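Local coordinates for protein thiamine pyrophosphokinase (PDB 1IG0) that transfers a pyrophosphate group from ATP to thiamine and is the only yeast enzyme able to make thiamine diphosphate, at residues Y220-F228 with N307-L315. Residues are numbered along the deposited sequence; the frame is centred on the assembly and turned at random.
Sequences YMTPTDLIF and NVEIFVDKL
L226 and V308 pair antiparallel through two backbone hydrogen bonds; the bond from V308 N to L226 O, 2.9 Å, lies in the carbonyl plane. One more backbone bond, I310 N to T224 O at 3.0 Å, ties the strand to the turn, its donor above that carbonyl's plane. On the face carrying L226, V308 and I310 the packing is dense and buried: the L226 and I310 side chains cross at about a right angle, with L226 CG 3.5 Å from I310 CG2. CG2 can meet L226 because CG1 of I310 lies between its backbone N and carbonyl carbon (chi1 55°), which leaves CG2 beside the N. V308 CG2 abuts the F228 ring edge, 3.8 Å from F228 CE2. On the other sheet face, D225 OD1 stands 3.0 Å from N307 OD1, two acceptors without a hydrogen bond, while D225 OD2 accepts from T224 OG1 and from F196 N of the second subunit. With an alanine at D225, T224 OG1 and that F196 amide would probably lose their shared acceptor. The turn end is more solvent-open: P223 is exposed, its ring directed away, and P223 O approaches V312 CG2 at 3.3 Å. Strands 216-221 and 225-230 form a beta hairpin, whose second strand joins 304-310 in the large mixed sheet, at the dimer interface.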
loop_
_atom_site.group_PDB
_atom_site.type_symbol
_atom_site.label_atom_id
_atom_site.label_comp_id
_atom_site.label_asym_id
_atom_site.label_seq_id
_atom_site.Cartn_x
_atom_site.Cartn_y
_atom_site.Cartn_z
ATOM N N TYR B 220 7.267 -2.205 9.917
ATOM C CA TYR B 220 6.059 -1.410 10.056
ATOM C C TYR B 220 4.996 -2.216 10.766
ATOM O O TYR B 220 4.839 -3.412 10.516
ATOM C CB TYR B 220 5.508 -0.987 8.690
ATOM C CG TYR B 220 6.399 -0.040 7.928
ATOM C CD1 TYR B 220 7.325 -0.514 7.002
ATOM C CD2 TYR B 220 6.338 1.332 8.158
ATOM C CE1 TYR B 220 8.174 0.358 6.325
ATOM C CE2 TYR B 220 7.180 2.211 7.488
ATOM C CZ TYR B 220 8.095 1.719 6.573
ATOM O OH TYR B 220 8.931 2.586 5.911
ATOM N N MET B 221 4.282 -1.560 11.669
ATOM C CA MET B 221 3.192 -2.198 12.382
ATOM C C MET B 221 1.952 -1.405 12.017
ATOM O O MET B 221 1.873 -0.204 12.277
ATOM C CB MET B 221 3.400 -2.154 13.892
ATOM C CG MET B 221 2.219 -2.735 14.655
ATOM S SD MET B 221 2.437 -2.738 16.439
ATOM C CE MET B 221 3.339 -4.239 16.669
ATOM N N THR B 222 0.993 -2.077 11.395
ATOM C CA THR B 222 -0.239 -1.429 10.984
ATOM C C THR B 222 -1.376 -2.122 11.716
ATOM O O THR B 222 -1.145 -3.049 12.490
ATOM C CB THR B 222 -0.448 -1.560 9.459
ATOM O OG1 THR B 222 -0.951 -2.865 9.149
ATOM C CG2 THR B 222 0.872 -1.359 8.729
ATOM N N PRO B 223 -2.622 -1.681 11.490
ATOM C CA PRO B 223 -3.744 -2.325 12.179
ATOM C C PRO B 223 -3.919 -3.790 11.796
ATOM O O PRO B 223 -4.617 -4.536 12.487
ATOM C CB PRO B 223 -4.944 -1.484 11.745
ATOM C CG PRO B 223 -4.345 -0.136 11.488
ATOM C CD PRO B 223 -3.075 -0.482 10.762
ATOM N N THR B 224 -3.275 -4.204 10.708
ATOM C CA THR B 224 -3.407 -5.578 10.229
ATOM C C THR B 224 -2.114 -6.317 9.892
ATOM O O THR B 224 -2.126 -7.543 9.754
ATOM C CB THR B 224 -4.284 -5.624 8.967
ATOM O OG1 THR B 224 -3.687 -4.812 7.946
ATOM C CG2 THR B 224 -5.679 -5.102 9.267
ATOM N N ASP B 225 -1.004 -5.600 9.762
ATOM C CA ASP B 225 0.239 -6.262 9.391
ATOM C C ASP B 225 1.520 -5.788 10.047
ATOM O O ASP B 225 1.593 -4.730 10.677
ATOM C CB ASP B 225 0.464 -6.135 7.879
ATOM C CG ASP B 225 -0.682 -6.679 7.062
ATOM O OD1 ASP B 225 -0.730 -7.909 6.861
ATOM O OD2 ASP B 225 -1.532 -5.875 6.619
ATOM N N LEU B 226 2.533 -6.624 9.864
ATOM C CA LEU B 226 3.895 -6.359 10.277
ATOM C C LEU B 226 4.514 -6.425 8.886
ATOM O O LEU B 226 4.342 -7.417 8.173
ATOM C CB LEU B 226 4.456 -7.477 11.159
ATOM C CG LEU B 226 4.087 -7.465 12.644
ATOM C CD1 LEU B 226 4.744 -8.650 13.337
ATOM C CD2 LEU B 226 4.549 -6.161 13.275
ATOM N N ILE B 227 5.194 -5.364 8.478
ATOM C CA ILE B 227 5.790 -5.332 7.153
ATOM C C ILE B 227 7.276 -5.089 7.302
ATOM O O ILE B 227 7.693 -4.112 7.923
ATOM C CB ILE B 227 5.154 -4.210 6.306
ATOM C CG1 ILE B 227 3.630 -4.371 6.304
ATOM C CG2 ILE B 227 5.694 -4.253 4.882
ATOM C CD1 ILE B 227 2.881 -3.196 5.697
ATOM N N PHE B 228 8.073 -5.988 6.737
ATOM C CA PHE B 228 9.519 -5.874 6.836
ATOM C C PHE B 228 10.231 -6.514 5.653
ATOM O O PHE B 228 9.605 -7.165 4.818
ATOM C CB PHE B 228 9.986 -6.508 8.146
ATOM C CG PHE B 228 9.541 -7.931 8.318
ATOM C CD1 PHE B 228 10.403 -8.982 8.031
ATOM C CD2 PHE B 228 8.251 -8.220 8.755
ATOM C CE1 PHE B 228 9.987 -10.306 8.175
ATOM C CE2 PHE B 228 7.826 -9.539 8.901
ATOM C CZ PHE B 228 8.696 -10.583 8.612
ATOM N N ASN B 307 4.875 -9.456 4.406
ATOM C CA ASN B 307 3.869 -8.888 5.279
ATOM C C ASN B 307 3.307 -10.070 6.049
ATOM O O ASN B 307 3.017 -11.121 5.473
ATOM C CB ASN B 307 2.768 -8.182 4.476
ATOM C CG ASN B 307 1.706 -9.134 3.965
ATOM O OD1 ASN B 307 0.673 -9.335 4.607
ATOM N ND2 ASN B 307 1.956 -9.731 2.808
ATOM N N VAL B 308 3.199 -9.913 7.360
ATOM C CA VAL B 308 2.671 -10.970 8.201
ATOM C C VAL B 308 1.454 -10.422 8.918
ATOM O O VAL B 308 1.558 -9.499 9.727
ATOM C CB VAL B 308 3.709 -11.441 9.242
ATOM C CG1 VAL B 308 3.088 -12.485 10.161
ATOM C CG2 VAL B 308 4.927 -12.018 8.532
ATOM N N GLU B 309 0.294 -10.982 8.601
ATOM C CA GLU B 309 -0.940 -10.539 9.219
ATOM C C GLU B 309 -0.880 -10.793 10.714
ATOM O O GLU B 309 -0.486 -11.873 11.156
ATOM C CB GLU B 309 -2.134 -11.274 8.609
ATOM C CG GLU B 309 -3.446 -11.032 9.331
ATOM C CD GLU B 309 -4.622 -11.657 8.616
ATOM O OE1 GLU B 309 -4.484 -12.803 8.139
ATOM O OE2 GLU B 309 -5.685 -11.006 8.540
ATOM N N ILE B 310 -1.257 -9.785 11.489
ATOM C CA ILE B 310 -1.255 -9.900 12.937
ATOM C C ILE B 310 -2.625 -9.585 13.508
ATOM O O ILE B 310 -3.418 -8.861 12.904
ATOM C CB ILE B 310 -0.240 -8.936 13.587
ATOM C CG1 ILE B 310 -0.513 -7.504 13.118
ATOM C CG2 ILE B 310 1.176 -9.363 13.249
ATOM C CD1 ILE B 310 0.350 -6.455 13.788
ATOM N N PHE B 311 -2.896 -10.153 14.673
ATOM C CA PHE B 311 -4.145 -9.925 15.378
ATOM C C PHE B 311 -3.719 -9.040 16.541
ATOM O O PHE B 311 -3.447 -9.510 17.646
ATOM C CB PHE B 311 -4.715 -11.263 15.850
ATOM C CG PHE B 311 -4.975 -12.232 14.724
ATOM C CD1 PHE B 311 -4.703 -13.585 14.876
ATOM C CD2 PHE B 311 -5.474 -11.784 13.504
ATOM C CE1 PHE B 311 -4.922 -14.479 13.828
ATOM C CE2 PHE B 311 -5.697 -12.670 12.449
ATOM C CZ PHE B 311 -5.419 -14.018 12.613
ATOM N N VAL B 312 -3.638 -7.746 16.249
ATOM C CA VAL B 312 -3.202 -6.721 17.187
ATOM C C VAL B 312 -3.663 -6.827 18.638
ATOM O O VAL B 312 -2.864 -6.633 19.553
ATOM C CB VAL B 312 -3.571 -5.319 16.655
ATOM C CG1 VAL B 312 -3.094 -4.255 17.620
ATOM C CG2 VAL B 312 -2.941 -5.105 15.286
ATOM N N ASP B 313 -4.936 -7.135 18.858
ATOM C CA ASP B 313 -5.458 -7.227 20.219
ATOM C C ASP B 313 -4.949 -8.437 21.005
ATOM O O ASP B 313 -5.239 -8.576 22.193
ATOM C CB ASP B 313 -6.988 -7.242 20.193
ATOM C CG ASP B 313 -7.570 -6.022 19.504
ATOM O OD1 ASP B 313 -7.223 -4.887 19.896
ATOM O OD2 ASP B 313 -8.380 -6.196 18.569
ATOM N N LYS B 314 -4.185 -9.301 20.344
ATOM C CA LYS B 314 -3.642 -10.503 20.980
ATOM C C LYS B 314 -2.155 -10.393 21.318
ATOM O O LYS B 314 -1.644 -11.121 22.170
ATOM C CB LYS B 314 -3.854 -11.714 20.067
ATOM C CG LYS B 314 -5.224 -12.364 20.179
ATOM C CD LYS B 314 -6.362 -11.371 20.009
ATOM C CE LYS B 314 -7.697 -12.070 20.190
ATOM N NZ LYS B 314 -7.694 -12.898 21.429
ATOM N N LEU B 315 -1.472 -9.477 20.641
ATOM C CA LEU B 315 -0.039 -9.256 20.816
ATOM C C LEU B 315 0.472 -9.024 22.239
ATOM O O LEU B 315 1.399 -9.698 22.689
ATOM C CB LEU B 315 0.389 -8.080 19.935
ATOM C CG LEU B 315 1.225 -8.340 18.679
ATOM C CD1 LEU B 315 0.969 -9.730 18.125
ATOM C CD2 LEU B 315 0.899 -7.272 17.650
#